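PDB 3QLL: citrate lyase from Yersinia pestis, which probably acts as a magnesium-dependent lyase similar to the citrate lyase beta subunit CitE. Local coordinates for residues Phe50-Arg55 with Glu75-Gln80; Gln85-Ala90 with Ile117-Ala122. All blocks are in the same frame, centred on the assembly; numbering follows the deposited sequence.

Interaction 1 of 2, residues Phe50-Arg55 with Glu75-Gln80; sequences FTPATR and EDSVSQ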
loop_
_atom_site.group_PDB
_atom_site.type_symbol
_atom_site.label_atom_id
_atom_site.label_comp_id
_atom_site.label_asym_id
_atom_site.label_seq_id
_atom_site.Cartn_x
_atom_site.Cartn_y
_atom_site.Cartn_z
ATOM N N PHE A 50 -7.830 -26.880 -6.222
ATOM C CA PHE A 50 -9.282 -26.865 -6.045
ATOM C C PHE A 50 -9.891 -27.916 -6.960
ATOM O O PHE A 50 -9.679 -27.884 -8.158
ATOM C CB PHE A 50 -9.883 -25.490 -6.386
ATOM C CG PHE A 50 -9.631 -24.425 -5.368
ATOM C CD1 PHE A 50 -10.366 -24.384 -4.185
ATOM C CD2 PHE A 50 -8.678 -23.429 -5.601
ATOM C CE1 PHE A 50 -10.144 -23.387 -3.252
ATOM C CE2 PHE A 50 -8.460 -22.418 -4.665
ATOM C CZ PHE A 50 -9.192 -22.404 -3.491
ATOM N N THR A 51 -10.639 -28.849 -6.389
ATOM C CA THR A 51 -11.498 -29.693 -7.203
ATOM C C THR A 51 -12.915 -29.751 -6.617
ATOM O O THR A 51 -13.105 -29.991 -5.416
ATOM C CB THR A 51 -10.921 -31.142 -7.327
ATOM O OG1 THR A 51 -10.604 -31.664 -6.028
ATOM C CG2 THR A 51 -9.652 -31.120 -8.148
ATOM N N PRO A 52 -13.916 -29.537 -7.482
ATOM C CA PRO A 52 -15.327 -29.532 -7.095
ATOM C C PRO A 52 -15.702 -30.886 -6.545
ATOM O O PRO A 52 -15.159 -31.895 -7.007
ATOM C CB PRO A 52 -16.061 -29.243 -8.402
ATOM C CG PRO A 52 -15.087 -29.609 -9.481
ATOM C CD PRO A 52 -13.737 -29.283 -8.919
ATOM N N ALA A 53 -16.611 -30.925 -5.583
ATOM C CA ALA A 53 -16.964 -32.191 -4.978
ATOM C C ALA A 53 -17.532 -33.072 -6.071
ATOM O O ALA A 53 -17.228 -34.256 -6.114
ATOM C CB ALA A 53 -17.946 -32.008 -3.838
ATOM N N THR A 54 -18.284 -32.483 -6.990
ATOM C CA THR A 54 -18.832 -33.202 -8.151
ATOM C C THR A 54 -17.703 -33.740 -9.065
ATOM O O THR A 54 -16.767 -32.995 -9.376
ATOM C CB THR A 54 -19.752 -32.257 -8.964
ATOM O OG1 THR A 54 -19.203 -30.929 -8.965
ATOM C CG2 THR A 54 -21.140 -32.216 -8.353
ATOM N N ARG A 55 -17.858 -34.993 -9.525
ATOM C CA ARG A 55 -16.866 -35.798 -10.284
ATOM C C ARG A 55 -16.954 -37.272 -9.892
ATOM O O ARG A 55 -16.187 -38.110 -10.382
ATOM C CB ARG A 55 -15.422 -35.320 -10.066
ATOM N N GLU A 75 -17.941 -24.597 -3.009
ATOM C CA GLU A 75 -18.407 -23.245 -3.305
ATOM C C GLU A 75 -18.581 -22.982 -4.804
ATOM O O GLU A 75 -19.449 -23.560 -5.439
ATOM C CB GLU A 75 -17.501 -22.173 -2.709
ATOM C CG GLU A 75 -18.208 -20.833 -2.615
ATOM C CD GLU A 75 -17.255 -19.732 -2.266
ATOM O OE1 GLU A 75 -16.049 -20.031 -2.279
ATOM O OE2 GLU A 75 -17.696 -18.595 -1.957
ATOM N N ASP A 76 -17.712 -22.137 -5.364
ATOM C CA ASP A 76 -17.983 -21.465 -6.645
ATOM C C ASP A 76 -17.955 -22.395 -7.841
ATOM O O ASP A 76 -18.535 -22.093 -8.876
ATOM C CB ASP A 76 -17.054 -20.254 -6.862
ATOM C CG ASP A 76 -17.625 -18.954 -6.276
ATOM O OD1 ASP A 76 -18.860 -18.876 -6.089
ATOM O OD2 ASP A 76 -16.845 -18.014 -5.986
ATOM N N SER A 77 -17.320 -23.547 -7.681
ATOM C CA SER A 77 -17.320 -24.546 -8.741
ATOM C C SER A 77 -18.610 -25.387 -8.713
ATOM O O SER A 77 -19.022 -25.945 -9.726
ATOM C CB SER A 77 -16.083 -25.435 -8.599
ATOM O OG SER A 77 -16.075 -26.113 -7.356
ATOM N N VAL A 78 -19.243 -25.455 -7.549
ATOM C CA VAL A 78 -20.492 -26.188 -7.370
ATOM C C VAL A 78 -21.694 -25.265 -7.581
ATOM O O VAL A 78 -21.782 -24.202 -6.968
ATOM C CB VAL A 78 -20.580 -26.817 -5.967
ATOM C CG1 VAL A 78 -21.843 -27.645 -5.854
ATOM C CG2 VAL A 78 -19.378 -27.687 -5.707
ATOM N N SER A 79 -22.619 -25.667 -8.446
ATOM C CA SER A 79 -23.856 -24.917 -8.654
ATOM C C SER A 79 -24.681 -24.898 -7.377
ATOM O O SER A 79 -24.498 -25.746 -6.510
ATOM C CB SER A 79 -24.677 -25.548 -9.774
ATOM O OG SER A 79 -25.358 -26.676 -9.266
ATOM N N GLN A 80 -25.644 -23.990 -7.297
ATOM C CA GLN A 80 -26.483 -23.901 -6.114
ATOM C C GLN A 80 -27.375 -25.136 -5.968
ATOM O O GLN A 80 -27.683 -25.589 -4.852
ATOM C CB GLN A 80 -27.339 -22.634 -6.141
ATOM C CG GLN A 80 -27.998 -22.318 -4.803
ATOM C CD GLN A 80 -27.053 -21.579 -3.848
ATOM O OE1 GLN A 80 -25.854 -21.431 -4.111
ATOM N NE2 GLN A 80 -27.591 -21.153 -2.715
#
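The pyrrolidine ring of Pro52 offers one face to Ser77, whose hydroxyl stands above the CA-CB side of the ring, with OG 3.3 Å from Pro52 CB; Ser77 CB follows it over the same face, 3.8 Å from that carbon. The contact is van der Waals in kind. It lies at the C-terminal end of strands 47-52 and 69-73 in the parallel eight-stranded (beta/alpha) barrel, where the segment leaving strand 47-52 meets the loop between strand 69-73 and helix 83-91, and where such barrels carry their active sites. Proline, which has no N-H to offer the sheet, probably suits a strand end for that reason, and its ring gives Ser77 a nonpolar surface. Ser77 belongs to a type I turn closed by Val78 N to Glu75 O, 2.8 Å, and Lys83 ties the turn further by bonding the carbonyl oxygens of Glu75 and Val78. The Ser77 hydroxyl, set between the backbone N and the carbonyl carbon (chi1 61°), sits against the proline while its hydrogen-bond partner is the Asp73 carboxylate. A small polar residue can lie against the proline and still reach Asp73. The Ser77 side chain is also about 5 Å from that of Arg107, a predicted substrate-binding residue, consistent with a place at the margin of the active site. Val78 lies alongside, touching Ala86 of helix 83-91, with its CG2 4.3 Å from Ala53 N.

Interaction 2 of 2, residues Gln85-Ala90 with Ile117-Ala122; sequences QARQKA and IEDIHA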
loop_
_atom_site.group_PDB
_atom_site.type_symbol
_atom_site.label_atom_id
_atom_site.label_comp_id
_atom_site.label_asym_id
_atom_site.label_seq_id
_atom_site.Cartn_x
_atom_site.Cartn_y
_atom_site.Cartn_z
ATOM N N GLN A 85 -26.030 -32.292 -2.831
ATOM C CA GLN A 85 -25.311 -33.371 -3.482
ATOM C C GLN A 85 -23.803 -33.304 -3.112
ATOM O O GLN A 85 -23.293 -34.185 -2.422
ATOM C CB GLN A 85 -25.484 -33.270 -4.997
ATOM C CG GLN A 85 -24.909 -34.435 -5.776
ATOM C CD GLN A 85 -25.839 -35.648 -5.714
ATOM O OE1 GLN A 85 -26.944 -35.630 -6.264
ATOM N NE2 GLN A 85 -25.400 -36.697 -5.028
ATOM N N ALA A 86 -23.139 -32.196 -3.474
ATOM C CA ALA A 86 -21.673 -32.000 -3.296
ATOM C C ALA A 86 -21.257 -32.141 -1.835
ATOM O O ALA A 86 -20.191 -32.671 -1.508
ATOM C CB ALA A 86 -21.268 -30.633 -3.817
ATOM N N ARG A 87 -22.101 -31.620 -0.968
ATOM C CA ARG A 87 -21.923 -31.692 0.469
ATOM C C ARG A 87 -21.668 -33.112 0.970
ATOM O O ARG A 87 -20.613 -33.399 1.537
ATOM C CB ARG A 87 -23.146 -31.105 1.168
ATOM C CG ARG A 87 -23.058 -30.926 2.659
ATOM C CD ARG A 87 -24.284 -30.125 3.138
ATOM N NE ARG A 87 -24.235 -28.769 2.606
ATOM C CZ ARG A 87 -25.229 -28.154 1.979
ATOM N NH1 ARG A 87 -26.400 -28.753 1.808
ATOM N NH2 ARG A 87 -25.054 -26.915 1.539
ATOM N N GLN A 88 -22.644 -34.004 0.766
ATOM C CA GLN A 88 -22.561 -35.345 1.354
ATOM C C GLN A 88 -21.501 -36.340 0.811
ATOM O O GLN A 88 -20.978 -37.161 1.547
ATOM C CB GLN A 88 -23.932 -35.981 1.289
ATOM C CG GLN A 88 -24.905 -35.271 2.192
ATOM C CD GLN A 88 -26.357 -35.503 1.802
ATOM O OE1 GLN A 88 -26.712 -35.519 0.619
ATOM N NE2 GLN A 88 -27.214 -35.610 2.816
ATOM N N LYS A 89 -21.168 -36.249 -0.454
ATOM C CA LYS A 89 -19.967 -36.923 -0.941
ATOM C C LYS A 89 -18.698 -36.603 -0.160
ATOM O O LYS A 89 -17.917 -37.492 0.215
ATOM C CB LYS A 89 -19.753 -36.597 -2.381
ATOM C CG LYS A 89 -20.837 -37.196 -3.201
ATOM C CD LYS A 89 -20.662 -36.866 -4.641
ATOM C CE LYS A 89 -21.771 -37.517 -5.420
ATOM N NZ LYS A 89 -21.728 -37.245 -6.895
ATOM N N ALA A 90 -18.463 -35.306 -0.010
ATOM C CA ALA A 90 -17.272 -34.864 0.671
ATOM C C ALA A 90 -17.275 -35.396 2.099
ATOM O O ALA A 90 -16.244 -35.843 2.608
ATOM C CB ALA A 90 -17.119 -33.335 0.620
ATOM N N ILE A 117 -23.900 -22.600 6.381
ATOM C CA ILE A 117 -24.491 -23.121 7.619
ATOM C C ILE A 117 -24.747 -24.629 7.540
ATOM O O ILE A 117 -24.314 -25.397 8.403
ATOM C CB ILE A 117 -25.805 -22.406 7.936
ATOM C CG1 ILE A 117 -25.524 -20.895 8.115
ATOM C CG2 ILE A 117 -26.516 -23.011 9.158
ATOM C CD1 ILE A 117 -24.826 -20.480 9.433
ATOM N N GLU A 118 -25.417 -25.050 6.480
ATOM C CA GLU A 118 -25.673 -26.479 6.223
ATOM C C GLU A 118 -24.387 -27.309 6.159
ATOM O O GLU A 118 -24.316 -28.384 6.767
ATOM C CB GLU A 118 -26.454 -26.643 4.941
ATOM C CG GLU A 118 -27.837 -26.027 5.009
ATOM C CD GLU A 118 -28.509 -25.991 3.643
ATOM O OE1 GLU A 118 -27.786 -26.072 2.615
ATOM O OE2 GLU A 118 -29.754 -25.877 3.584
ATOM N N ASP A 119 -23.393 -26.800 5.427
ATOM C CA ASP A 119 -22.102 -27.462 5.318
ATOM C C ASP A 119 -21.511 -27.680 6.721
ATOM O O ASP A 119 -20.967 -28.738 7.031
ATOM C CB ASP A 119 -21.133 -26.659 4.452
ATOM C CG ASP A 119 -21.579 -26.582 2.993
ATOM O OD1 ASP A 119 -22.277 -27.512 2.523
ATOM O OD2 ASP A 119 -21.178 -25.628 2.285
ATOM N N ILE A 120 -21.582 -26.646 7.551
ATOM C CA ILE A 120 -21.055 -26.718 8.903
ATOM C C ILE A 120 -21.876 -27.692 9.744
ATOM O O ILE A 120 -21.328 -28.479 10.518
ATOM C CB ILE A 120 -20.984 -25.301 9.562
ATOM C CG1 ILE A 120 -19.918 -24.483 8.822
ATOM C CG2 ILE A 120 -20.674 -25.396 11.058
ATOM C CD1 ILE A 120 -19.873 -23.024 9.171
ATOM N N HIS A 121 -23.190 -27.640 9.590
ATOM C CA HIS A 121 -24.075 -28.575 10.284
ATOM C C HIS A 121 -23.724 -30.013 9.944
ATOM O O HIS A 121 -23.554 -30.863 10.815
ATOM C CB HIS A 121 -25.522 -28.297 9.915
ATOM C CG HIS A 121 -26.496 -29.050 10.762
ATOM N ND1 HIS A 121 -26.130 -29.677 11.935
ATOM C CD2 HIS A 121 -27.826 -29.256 10.629
ATOM C CE1 HIS A 121 -27.193 -30.237 12.485
ATOM N NE2 HIS A 121 -28.235 -29.994 11.711
ATOM N N ALA A 122 -23.651 -30.284 8.653
ATOM C CA ALA A 122 -23.283 -31.618 8.198
ATOM C C ALA A 122 -21.921 -32.049 8.766
ATOM O O ALA A 122 -21.801 -33.158 9.293
ATOM C CB ALA A 122 -23.286 -31.678 6.678
#
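Arg87 reaches from helix 83-91 to two acids of helix 114-125, forming a salt-bridge network between neighbouring outer helices of the barrel. The axes of segments 85-90 and 117-122 approach to 10.4 Å and run in the same general direction, crossing at -25°, a spacing well suited to a long arginine. Among the ionic contacts, Asp119 OD1 lies near the guanidinium plane at its NE edge, in a salt bridge whose modelled length is too short to be trusted. Arg87 NH2 adds a weak, bent bond to Asp119 OD1 at 3.0 Å. Glu118 OE1 makes a second salt bridge, 3.1 Å from Arg87 NH2 and equally near NH1; it comes from above the plane, on the side of Glu118 CB, its carboxylate turned 72° from the guanidinium. Carbon contacts accompany the charges. Glu118 CB lies 3.5 Å above the centre of one guanidinium face, and the small Ala122 admits the arginine stem, its CB 4.0 Å from Arg87 CD. The bend at chi3 (-66°) swings the guanidinium from that stem toward the acids. Two outside partners join in: Glu84 pairs with Arg87 NH1, and Asn109 bonds Asp119 OD2. With three carboxylates around one buried guanidinium, the arginine probably stays charged and is held against rotation.

How the interactions relate
From the N terminus, the chain runs along strand 47-52 into its loop, then through strand 69-73; the loop at 75-80 closes interaction 1 at the C-terminal ends of these adjacent strands. Only afterwards does helix 83-91 open interaction 2, which closes when the chain, having passed strand 104-107, reaches helix 114-125. The two contacts are thus in series, neither nested nor crossed. The first joins loops at the mouth of the barrel and the second joins helices on its outer layer, with centres 12 Å apart. Ala86 connects them: its CB lies 3.7 Å from Val78 CG1, and its O lies 3.3 Å from Ala53 CB, setting the helix against both loops.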